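Local coordinates for protein nonribosomal peptide synthase (Streptomyces sp. MJ635-86F5, PDB 5JJP) that adenylates aliphatic beta-amino acids, probably using ATP to activate them for transfer to a phosphopantetheine carrier, at residues 197-211 with 330-342. Numbering follows the deposited sequence.
Sequences VVMSHRANIAFHRGI and GATESMAASVTDV
F207 and M335 make the central aromatic contact. M335 CG lies over one face of the F207 ring, a CH-pi approach 4.1 Å from the ring centroid, while M335 SD sits obliquely 3.7 Å from F207 CE2, a Met-aromatic contact. I211 CG1 covers the opposite face, so the phenyl is held between its own helix and the loop. With CG anti to the backbone N (chi1 178°), F207 extends from helix 201-212 to this loop. M335 is the central residue of a classic gamma turn, closed by a weak bond from A336 N to S334 O; its positive phi (66°) turns the side chain to the helix.

Apolar side-chain contacts continue the join. A336 CB comes within 3.5 Å of F207 CE1, and farther along I211 CD1 meets V339 CG1 at 4.2 Å. Near the strand, T332 CG2 rests on V197 CB and CG1, the latter at 3.8 Å.

M199, bent at chi2 and chi3, packs its CE methyl against two backbone oxygens, T332 O at 3.4 Å and then E333 O. N204 OD1 merely lies 3.5 Å from M335 SD. E333 passes V197 with its carboxylate end, whose OE2 is hydrogen-bonded to Y394 OH.

G330-E333 end the YGxTE motif of ANL adenylation domains, and V197-S200 follow the phosphate-loop region; in relatives both motifs border the nucleotide site. Between these two ranges methyl groups do most of the packing; the phenyl-thioether contact joins helix 201-212 to residues 335-336. No hydrogen bond links the segments, so the join itself depends on close packing.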
loop_
_atom_site.group_PDB
_atom_site.type_symbol
_atom_site.label_atom_id
_atom_site.label_comp_id
_atom_site.label_asym_id
_atom_site.label_seq_id
_atom_site.Cartn_x
_atom_site.Cartn_y
_atom_site.Cartn_z
ATOM N N VAL A 197 11.960 -5.494 -0.614
ATOM C CA VAL A 197 11.542 -4.973 0.663
ATOM C C VAL A 197 10.582 -5.964 1.325
ATOM O O VAL A 197 9.523 -6.258 0.779
ATOM C CB VAL A 197 10.892 -3.583 0.489
ATOM C CG1 VAL A 197 10.250 -3.100 1.796
ATOM C CG2 VAL A 197 11.934 -2.610 0.028
ATOM N N VAL A 198 10.936 -6.433 2.507
ATOM C CA VAL A 198 10.174 -7.445 3.188
ATOM C C VAL A 198 9.360 -6.746 4.273
ATOM O O VAL A 198 9.925 -6.173 5.182
ATOM C CB VAL A 198 11.086 -8.506 3.861
ATOM C CG1 VAL A 198 10.277 -9.561 4.584
ATOM C CG2 VAL A 198 12.008 -9.152 2.825
ATOM N N MET A 199 8.024 -6.803 4.162
ATOM C CA MET A 199 7.160 -6.161 5.178
ATOM C C MET A 199 6.444 -7.200 6.027
ATOM O O MET A 199 5.764 -8.052 5.492
ATOM C CB MET A 199 6.131 -5.271 4.498
ATOM C CG MET A 199 5.396 -4.361 5.447
ATOM S SD MET A 199 6.474 -3.166 6.292
ATOM C CE MET A 199 6.919 -2.160 4.862
ATOM N N SER A 200 6.577 -7.123 7.340
ATOM C CA SER A 200 5.875 -8.030 8.238
ATOM C C SER A 200 4.384 -7.620 8.373
ATOM O O SER A 200 3.998 -6.499 8.063
ATOM C CB SER A 200 6.537 -8.023 9.631
ATOM O OG SER A 200 6.229 -6.848 10.390
ATOM N N HIS A 201 3.582 -8.525 8.912
ATOM C CA HIS A 201 2.230 -8.213 9.272
ATOM C C HIS A 201 2.213 -7.100 10.285
ATOM O O HIS A 201 1.422 -6.149 10.225
ATOM C CB HIS A 201 1.535 -9.446 9.836
ATOM C CG HIS A 201 1.298 -10.514 8.829
ATOM N ND1 HIS A 201 0.094 -10.653 8.167
ATOM C CD2 HIS A 201 2.096 -11.504 8.365
ATOM C CE1 HIS A 201 0.178 -11.666 7.315
ATOM N NE2 HIS A 201 1.375 -12.213 7.438
ATOM N N ARG A 202 2.960 -7.317 11.331
ATOM C CA ARG A 202 3.002 -6.409 12.458
ATOM C C ARG A 202 3.264 -4.998 11.958
ATOM O O ARG A 202 2.637 -4.036 12.408
ATOM C CB ARG A 202 4.093 -6.944 13.374
ATOM C CG ARG A 202 4.635 -6.027 14.429
ATOM C CD ARG A 202 5.658 -6.717 15.328
ATOM N NE ARG A 202 6.990 -6.816 14.756
ATOM C CZ ARG A 202 8.085 -7.161 15.463
ATOM N NH1 ARG A 202 8.011 -7.426 16.750
ATOM N NH2 ARG A 202 9.272 -7.274 14.877
ATOM N N ALA A 203 4.206 -4.859 11.025
ATOM C CA ALA A 203 4.660 -3.533 10.614
ATOM C C ALA A 203 3.586 -2.855 9.821
ATOM O O ALA A 203 3.365 -1.652 9.981
ATOM C CB ALA A 203 5.930 -3.599 9.806
ATOM N N ASN A 204 2.974 -3.583 8.909
ATOM C CA ASN A 204 1.963 -2.967 8.081
ATOM C C ASN A 204 0.690 -2.679 8.867
ATOM O O ASN A 204 0.060 -1.636 8.697
ATOM C CB ASN A 204 1.695 -3.745 6.784
ATOM C CG ASN A 204 1.017 -2.873 5.735
ATOM O OD1 ASN A 204 1.461 -1.724 5.464
ATOM N ND2 ASN A 204 -0.073 -3.338 5.224
ATOM N N ILE A 205 0.377 -3.553 9.809
ATOM C CA ILE A 205 -0.727 -3.296 10.737
ATOM C C ILE A 205 -0.455 -2.017 11.529
ATOM O O ILE A 205 -1.360 -1.187 11.738
ATOM C CB ILE A 205 -0.975 -4.502 11.637
ATOM C CG1 ILE A 205 -1.650 -5.620 10.839
ATOM C CG2 ILE A 205 -1.901 -4.136 12.790
ATOM C CD1 ILE A 205 -1.597 -6.949 11.517
ATOM N N ALA A 206 0.800 -1.793 11.877
ATOM C CA ALA A 206 1.128 -0.599 12.702
ATOM C C ALA A 206 0.923 0.664 11.878
ATOM O O ALA A 206 0.496 1.667 12.375
ATOM C CB ALA A 206 2.559 -0.686 13.220
ATOM N N PHE A 207 1.235 0.574 10.594
ATOM C CA PHE A 207 0.976 1.620 9.690
ATOM C C PHE A 207 -0.539 1.999 9.652
ATOM O O PHE A 207 -0.888 3.137 9.816
ATOM C CB PHE A 207 1.446 1.242 8.319
ATOM C CG PHE A 207 1.165 2.291 7.301
ATOM C CD1 PHE A 207 1.859 3.476 7.309
ATOM C CD2 PHE A 207 0.130 2.128 6.361
ATOM C CE1 PHE A 207 1.557 4.494 6.402
ATOM C CE2 PHE A 207 -0.160 3.118 5.456
ATOM C CZ PHE A 207 0.560 4.297 5.467
ATOM N N HIS A 208 -1.409 1.035 9.375
ATOM C CA HIS A 208 -2.828 1.310 9.277
ATOM C C HIS A 208 -3.369 1.824 10.616
ATOM O O HIS A 208 -4.137 2.760 10.647
ATOM C CB HIS A 208 -3.557 0.076 8.787
ATOM C CG HIS A 208 -3.175 -0.273 7.403
ATOM N ND1 HIS A 208 -3.415 0.582 6.350
ATOM C CD2 HIS A 208 -2.445 -1.295 6.908
ATOM C CE1 HIS A 208 -2.906 0.066 5.250
ATOM N NE2 HIS A 208 -2.289 -1.062 5.567
ATOM N N ARG A 209 -2.903 1.246 11.717
ATOM C CA ARG A 209 -3.321 1.719 13.013
ATOM C C ARG A 209 -3.013 3.202 13.211
ATOM O O ARG A 209 -3.849 3.971 13.709
ATOM C CB ARG A 209 -2.632 0.931 14.126
ATOM C CG ARG A 209 -3.226 -0.418 14.433
ATOM C CD ARG A 209 -2.756 -0.794 15.844
ATOM N NE ARG A 209 -1.401 -1.207 15.809
ATOM C CZ ARG A 209 -0.353 -0.724 16.478
ATOM N NH1 ARG A 209 -0.425 0.201 17.429
ATOM N NH2 ARG A 209 0.834 -1.283 16.183
ATOM N N GLY A 210 -1.773 3.578 12.919
ATOM C CA GLY A 210 -1.368 4.963 13.035
ATOM C C GLY A 210 -2.197 5.854 12.108
ATOM O O GLY A 210 -2.710 6.882 12.554
ATOM N N ILE A 211 -2.313 5.488 10.828
ATOM C CA ILE A 211 -2.955 6.364 9.867
ATOM C C ILE A 211 -4.466 6.593 10.176
ATOM O O ILE A 211 -4.935 7.689 10.073
ATOM C CB ILE A 211 -2.722 5.853 8.436
ATOM C CG1 ILE A 211 -1.252 6.102 8.015
ATOM C CG2 ILE A 211 -3.614 6.553 7.434
ATOM C CD1 ILE A 211 -0.886 7.562 7.783
ATOM N N GLY A 330 6.732 9.369 1.989
ATOM C CA GLY A 330 7.430 8.174 2.505
ATOM C C GLY A 330 7.853 7.221 1.421
ATOM O O GLY A 330 7.762 7.540 0.250
ATOM N N ALA A 331 8.259 6.036 1.830
ATOM C CA ALA A 331 8.742 5.039 0.924
ATOM C C ALA A 331 8.202 3.648 1.207
ATOM O O ALA A 331 7.591 3.361 2.248
ATOM C CB ALA A 331 10.262 5.012 0.972
ATOM N N THR A 332 8.478 2.760 0.267
ATOM C CA THR A 332 8.142 1.365 0.436
ATOM C C THR A 332 8.592 0.758 1.752
ATOM O O THR A 332 7.921 -0.118 2.303
ATOM C CB THR A 332 8.758 0.564 -0.688
ATOM O OG1 THR A 332 8.371 1.169 -1.922
ATOM C CG2 THR A 332 8.264 -0.893 -0.644
ATOM N N GLU A 333 9.758 1.191 2.231
ATOM C CA GLU A 333 10.302 0.620 3.435
ATOM C C GLU A 333 9.427 0.814 4.632
ATOM O O GLU A 333 9.628 0.095 5.623
ATOM C CB GLU A 333 11.709 1.140 3.714
ATOM C CG GLU A 333 12.799 0.460 2.856
ATOM C CD GLU A 333 12.985 1.116 1.474
ATOM O OE1 GLU A 333 12.114 1.919 1.052
ATOM O OE2 GLU A 333 14.043 0.864 0.844
ATOM N N SER A 334 8.518 1.779 4.609
ATOM C CA SER A 334 7.549 1.934 5.723
ATOM C C SER A 334 6.093 2.054 5.252
ATOM O O SER A 334 5.181 2.292 6.058
ATOM C CB SER A 334 7.856 3.150 6.586
ATOM O OG SER A 334 7.819 4.323 5.799
ATOM N N MET A 335 5.904 1.814 3.959
ATOM C CA MET A 335 4.702 2.197 3.202
ATOM C C MET A 335 4.539 3.683 3.085
ATOM O O MET A 335 4.466 4.187 1.983
ATOM C CB MET A 335 3.431 1.533 3.731
ATOM C CG MET A 335 2.237 1.843 2.838
ATOM S SD MET A 335 0.920 0.609 2.936
ATOM C CE MET A 335 1.379 -0.557 1.635
ATOM N N ALA A 336 4.501 4.385 4.219
ATOM C CA ALA A 336 4.529 5.839 4.265
ATOM C C ALA A 336 5.007 6.244 5.636
ATOM O O ALA A 336 5.209 5.388 6.497
ATOM C CB ALA A 336 3.155 6.461 3.985
ATOM N N ALA A 337 5.235 7.548 5.825
ATOM C CA ALA A 337 5.884 8.063 7.029
ATOM C C ALA A 337 5.160 9.278 7.591
ATOM O O ALA A 337 5.185 9.507 8.794
ATOM C CB ALA A 337 7.369 8.379 6.731
ATOM N N SER A 338 4.587 10.114 6.738
ATOM C CA SER A 338 3.892 11.306 7.214
ATOM C C SER A 338 2.789 11.685 6.288
ATOM O O SER A 338 2.840 11.432 5.085
ATOM C CB SER A 338 4.842 12.507 7.344
ATOM O OG SER A 338 5.101 13.078 6.071
ATOM N N VAL A 339 1.791 12.347 6.866
ATOM C CA VAL A 339 0.645 12.818 6.113
ATOM C C VAL A 339 0.304 14.216 6.579
ATOM O O VAL A 339 0.205 14.475 7.743
ATOM C CB VAL A 339 -0.578 11.879 6.240
ATOM C CG1 VAL A 339 -1.066 11.789 7.671
ATOM C CG2 VAL A 339 -1.704 12.369 5.325
ATOM N N THR A 340 0.093 15.098 5.618
ATOM C CA THR A 340 0.059 16.519 5.863
ATOM C C THR A 340 -1.134 17.117 5.107
ATOM O O THR A 340 -1.358 16.789 3.945
ATOM C CB THR A 340 1.375 17.116 5.352
ATOM O OG1 THR A 340 2.429 16.695 6.214
ATOM C CG2 THR A 340 1.340 18.587 5.327
ATOM N N ASP A 341 -1.902 17.960 5.778
ATOM C CA ASP A 341 -2.929 18.757 5.125
ATOM C C ASP A 341 -2.254 19.807 4.222
ATOM O O ASP A 341 -1.339 20.497 4.619
ATOM C CB ASP A 341 -3.841 19.463 6.167
ATOM C CG ASP A 341 -4.711 18.488 6.951
ATOM O OD1 ASP A 341 -5.273 17.595 6.353
ATOM O OD2 ASP A 341 -4.839 18.587 8.181
ATOM N N VAL A 342 -2.724 19.908 2.995
ATOM C CA VAL A 342 -2.400 21.025 2.113
ATOM C C VAL A 342 -3.295 22.227 2.478
ATOM O O VAL A 342 -4.508 22.111 2.504
ATOM C CB VAL A 342 -2.649 20.601 0.649
ATOM C CG1 VAL A 342 -2.474 21.761 -0.311
ATOM C CG2 VAL A 342 -1.686 19.480 0.263
#